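Local coordinates for D-3-phosphoglycerate dehydrogenase-related protein (PDB 4S1V), which probably acts as an NAD-dependent oxidoreductase of the D-isomer-specific 2-hydroxyacid dehydrogenase family, related to the phosphoglycerate dehydrogenases of serine biosynthesis, at residues L109-I114 against Q160-F165. Numbering follows the deposited sequence.
Sequences LCWSLI and QRIAQF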
ATOM      1  N   LEU C 109     -18.479 -13.708 -16.739  1.00 20.34           N
ATOM      2  CA  LEU C 109     -17.336 -13.649 -15.821  1.00 20.50           C
ATOM      3  C   LEU C 109     -16.092 -13.056 -16.490  1.00 20.67           C
ATOM      4  O   LEU C 109     -15.412 -12.212 -15.902  1.00 21.10           O
ATOM      5  CB  LEU C 109     -17.041 -15.036 -15.216  1.00 20.42           C
ATOM      6  CG  LEU C 109     -15.972 -15.236 -14.123  1.00 20.26           C
ATOM      7  CD1 LEU C 109     -14.561 -15.269 -14.712  1.00 19.95           C
ATOM      8  CD2 LEU C 109     -16.073 -14.212 -12.997  1.00 19.86           C
ATOM      9  N   CYS C 110     -15.808 -13.493 -17.717  1.00 21.02           N
ATOM     10  CA  CYS C 110     -14.708 -12.944 -18.498  1.00 21.30           C
ATOM     11  C   CYS C 110     -14.858 -11.429 -18.589  1.00 21.56           C
ATOM     12  O   CYS C 110     -13.894 -10.695 -18.394  1.00 20.98           O
ATOM     13  CB  CYS C 110     -14.668 -13.558 -19.896  1.00 21.22           C
ATOM     14  SG  CYS C 110     -13.305 -12.947 -20.919  1.00 23.99           S
ATOM     15  N   TRP C 111     -16.080 -10.965 -18.854  1.00 21.40           N
ATOM     16  CA  TRP C 111     -16.321  -9.538 -18.959  1.00 21.06           C
ATOM     17  C   TRP C 111     -16.110  -8.820 -17.659  1.00 20.66           C
ATOM     18  O   TRP C 111     -15.563  -7.711 -17.624  1.00 20.10           O
ATOM     19  CB  TRP C 111     -17.715  -9.248 -19.508  1.00 21.53           C
ATOM     20  CG  TRP C 111     -17.711  -7.929 -20.224  1.00 21.95           C
ATOM     21  CD1 TRP C 111     -18.358  -6.751 -19.857  1.00 22.28           C
ATOM     22  CD2 TRP C 111     -16.945  -7.588 -21.430  1.00 21.82           C
ATOM     23  NE1 TRP C 111     -18.077  -5.741 -20.746  1.00 21.72           N
ATOM     24  CE2 TRP C 111     -17.236  -6.180 -21.716  1.00 21.73           C
ATOM     25  CE3 TRP C 111     -16.098  -8.293 -22.285  1.00 21.98           C
ATOM     26  CZ2 TRP C 111     -16.688  -5.529 -22.809  1.00 21.62           C
ATOM     27  CZ3 TRP C 111     -15.550  -7.620 -23.384  1.00 21.68           C
ATOM     28  CH2 TRP C 111     -15.842  -6.272 -23.637  1.00 21.55           C
ATOM     29  N   SER C 112     -16.546  -9.450 -16.573  1.00 21.15           N
ATOM     30  CA  SER C 112     -16.359  -8.914 -15.232  1.00 21.62           C
ATOM     31  C   SER C 112     -14.873  -8.740 -14.895  1.00 21.68           C
ATOM     32  O   SER C 112     -14.486  -7.766 -14.241  1.00 21.83           O
ATOM     33  CB  SER C 112     -17.030  -9.827 -14.205  1.00 22.96           C
ATOM     34  OG  SER C 112     -16.876  -9.311 -12.896  1.00 24.98           O
ATOM     35  N   LEU C 113     -14.051  -9.685 -15.348  1.00 21.08           N
ATOM     36  CA  LEU C 113     -12.604  -9.622 -15.155  1.00 20.87           C
ATOM     37  C   LEU C 113     -12.032  -8.463 -15.949  1.00 20.25           C
ATOM     38  O   LEU C 113     -11.202  -7.700 -15.452  1.00 19.87           O
ATOM     39  CB  LEU C 113     -11.922 -10.931 -15.593  1.00 21.05           C
ATOM     40  CG  LEU C 113     -12.207 -12.273 -14.905  1.00 22.04           C
ATOM     41  CD1 LEU C 113     -10.999 -13.193 -15.041  1.00 21.50           C
ATOM     42  CD2 LEU C 113     -12.558 -12.110 -13.434  1.00 21.54           C
ATOM     43  N   ILE C 114     -12.490  -8.335 -17.189  1.00 19.68           N
ATOM     44  CA  ILE C 114     -12.007  -7.285 -18.085  1.00 19.68           C
ATOM     45  C   ILE C 114     -12.294  -5.899 -17.503  1.00 19.25           C
ATOM     46  O   ILE C 114     -11.412  -5.038 -17.472  1.00 19.00           O
ATOM     47  CB  ILE C 114     -12.593  -7.464 -19.508  1.00 19.53           C
ATOM     48  CG1 ILE C 114     -11.915  -8.656 -20.195  1.00 19.03           C
ATOM     49  CG2 ILE C 114     -12.426  -6.200 -20.340  1.00 18.69           C
ATOM     50  CD1 ILE C 114     -12.676  -9.232 -21.377  1.00 19.63           C
ATOM     51  N   GLN C 160     -18.029 -15.353 -29.127  1.00 24.01           N
ATOM     52  CA  GLN C 160     -19.072 -14.542 -29.774  1.00 24.45           C
ATOM     53  C   GLN C 160     -19.791 -13.618 -28.801  1.00 24.11           C
ATOM     54  O   GLN C 160     -20.136 -12.483 -29.149  1.00 24.67           O
ATOM     55  CB  GLN C 160     -20.101 -15.430 -30.470  1.00 26.46           C
ATOM     56  CG  GLN C 160     -19.686 -15.885 -31.857  1.00 28.34           C
ATOM     57  CD  GLN C 160     -20.615 -16.936 -32.430  1.00 29.88           C
ATOM     58  OE1 GLN C 160     -21.815 -16.700 -32.587  1.00 32.19           O
ATOM     59  NE2 GLN C 160     -20.061 -18.100 -32.758  1.00 29.04           N
ATOM     60  N   ARG C 161     -20.016 -14.113 -27.589  1.00 23.08           N
ATOM     61  CA  ARG C 161     -20.637 -13.323 -26.540  1.00 23.39           C
ATOM     62  C   ARG C 161     -19.750 -12.176 -26.080  1.00 22.91           C
ATOM     63  O   ARG C 161     -20.247 -11.080 -25.827  1.00 23.02           O
ATOM     64  CB  ARG C 161     -21.048 -14.211 -25.368  1.00 23.62           C
ATOM     65  CG  ARG C 161     -22.267 -15.054 -25.705  1.00 25.39           C
ATOM     66  CD  ARG C 161     -22.654 -16.029 -24.618  1.00 26.99           C
ATOM     67  NE  ARG C 161     -23.604 -17.000 -25.166  1.00 30.15           N
ATOM     68  CZ  ARG C 161     -24.927 -16.908 -25.075  1.00 29.76           C
ATOM     69  NH1 ARG C 161     -25.502 -15.904 -24.429  1.00 30.47           N
ATOM     70  NH2 ARG C 161     -25.678 -17.845 -25.622  1.00 31.56           N
ATOM     71  N   ILE C 162     -18.445 -12.436 -25.986  1.00 22.71           N
ATOM     72  CA  ILE C 162     -17.456 -11.413 -25.619  1.00 23.17           C
ATOM     73  C   ILE C 162     -17.422 -10.294 -26.665  1.00 23.12           C
ATOM     74  O   ILE C 162     -17.356  -9.112 -26.316  1.00 23.59           O
ATOM     75  CB  ILE C 162     -16.050 -12.037 -25.407  1.00 22.56           C
ATOM     76  CG1 ILE C 162     -16.083 -13.140 -24.329  1.00 23.06           C
ATOM     77  CG2 ILE C 162     -15.012 -10.986 -25.036  1.00 22.98           C
ATOM     78  CD1 ILE C 162     -16.727 -12.745 -23.018  1.00 22.62           C
ATOM     79  N   ALA C 163     -17.474 -10.679 -27.942  1.00 22.98           N
ATOM     80  CA  ALA C 163     -17.558  -9.727 -29.061  1.00 22.83           C
ATOM     81  C   ALA C 163     -18.786  -8.830 -28.972  1.00 23.36           C
ATOM     82  O   ALA C 163     -18.679  -7.625 -29.155  1.00 24.07           O
ATOM     83  CB  ALA C 163     -17.541 -10.462 -30.390  1.00 22.11           C
ATOM     84  N   GLN C 164     -19.948  -9.415 -28.678  1.00 23.90           N
ATOM     85  CA  GLN C 164     -21.173  -8.627 -28.532  1.00 24.67           C
ATOM     86  C   GLN C 164     -21.047  -7.649 -27.372  1.00 23.83           C
ATOM     87  O   GLN C 164     -21.537  -6.521 -27.461  1.00 22.86           O
ATOM     88  CB  GLN C 164     -22.394  -9.532 -28.329  1.00 27.10           C
ATOM     89  CG  GLN C 164     -22.825 -10.261 -29.591  1.00 29.30           C
ATOM     90  CD  GLN C 164     -23.806 -11.384 -29.334  1.00 32.40           C
ATOM     91  OE1 GLN C 164     -23.856 -11.959 -28.239  1.00 34.66           O
ATOM     92  NE2 GLN C 164     -24.597 -11.716 -30.354  1.00 34.05           N
ATOM     93  N   PHE C 165     -20.381  -8.084 -26.296  1.00 22.06           N
ATOM     94  CA  PHE C 165     -20.123  -7.213 -25.151  1.00 21.36           C
ATOM     95  C   PHE C 165     -19.237  -6.044 -25.574  1.00 21.02           C
ATOM     96  O   PHE C 165     -19.585  -4.898 -25.344  1.00 20.20           O
ATOM     97  CB  PHE C 165     -19.495  -7.971 -23.951  1.00 20.84           C
ATOM     98  CG  PHE C 165     -20.367  -9.082 -23.371  1.00 21.09           C
ATOM     99  CD1 PHE C 165     -21.767  -9.081 -23.526  1.00 20.89           C
ATOM    100  CD2 PHE C 165     -19.784 -10.116 -22.638  1.00 20.78           C
ATOM    101  CE1 PHE C 165     -22.552 -10.098 -22.983  1.00 21.47           C
ATOM    102  CE2 PHE C 165     -20.564 -11.138 -22.089  1.00 21.88           C
ATOM    103  CZ  PHE C 165     -21.953 -11.131 -22.267  1.00 21.81           C
TER
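W111 packs against I162 and F165 in a buried, mainly apolar helix-helix contact within the Rossmann-type NAD-binding domain. Helix 104-119 meets helix 157-168, which comes directly after strand 150-153; G154, G156 and G159 span the turn and the helix start, consistent with the dinucleotide-binding GxGxxG motif. The two segments run at 45° with their axes 10.5 Å apart, and large side chains bridge the gap. W111 does most of this: with CG anti to the backbone N (chi1 -152°), its indole reaches across and presents one face to F165. There the CB of F165 sits 3.6 Å from the centroid of the six-membered ring of W111, almost on the ring normal, a clear CH-pi contact. The phenyl ring itself is tilted, its plane 58° from the indole, with CD2 of F165 3.9 Å from CB of W111. L150 of strand 150-153 touches both W111 and I162. F169 of the second subunit stacks on the F165 ring, while L115 of that subunit packs on W111, so the contact borders the subunit interface. I162 splits its branches between two partners: CG2 lies 3.8 Å from CZ3 of W111, and CD1 reaches to 3.8 Å from CB of C110.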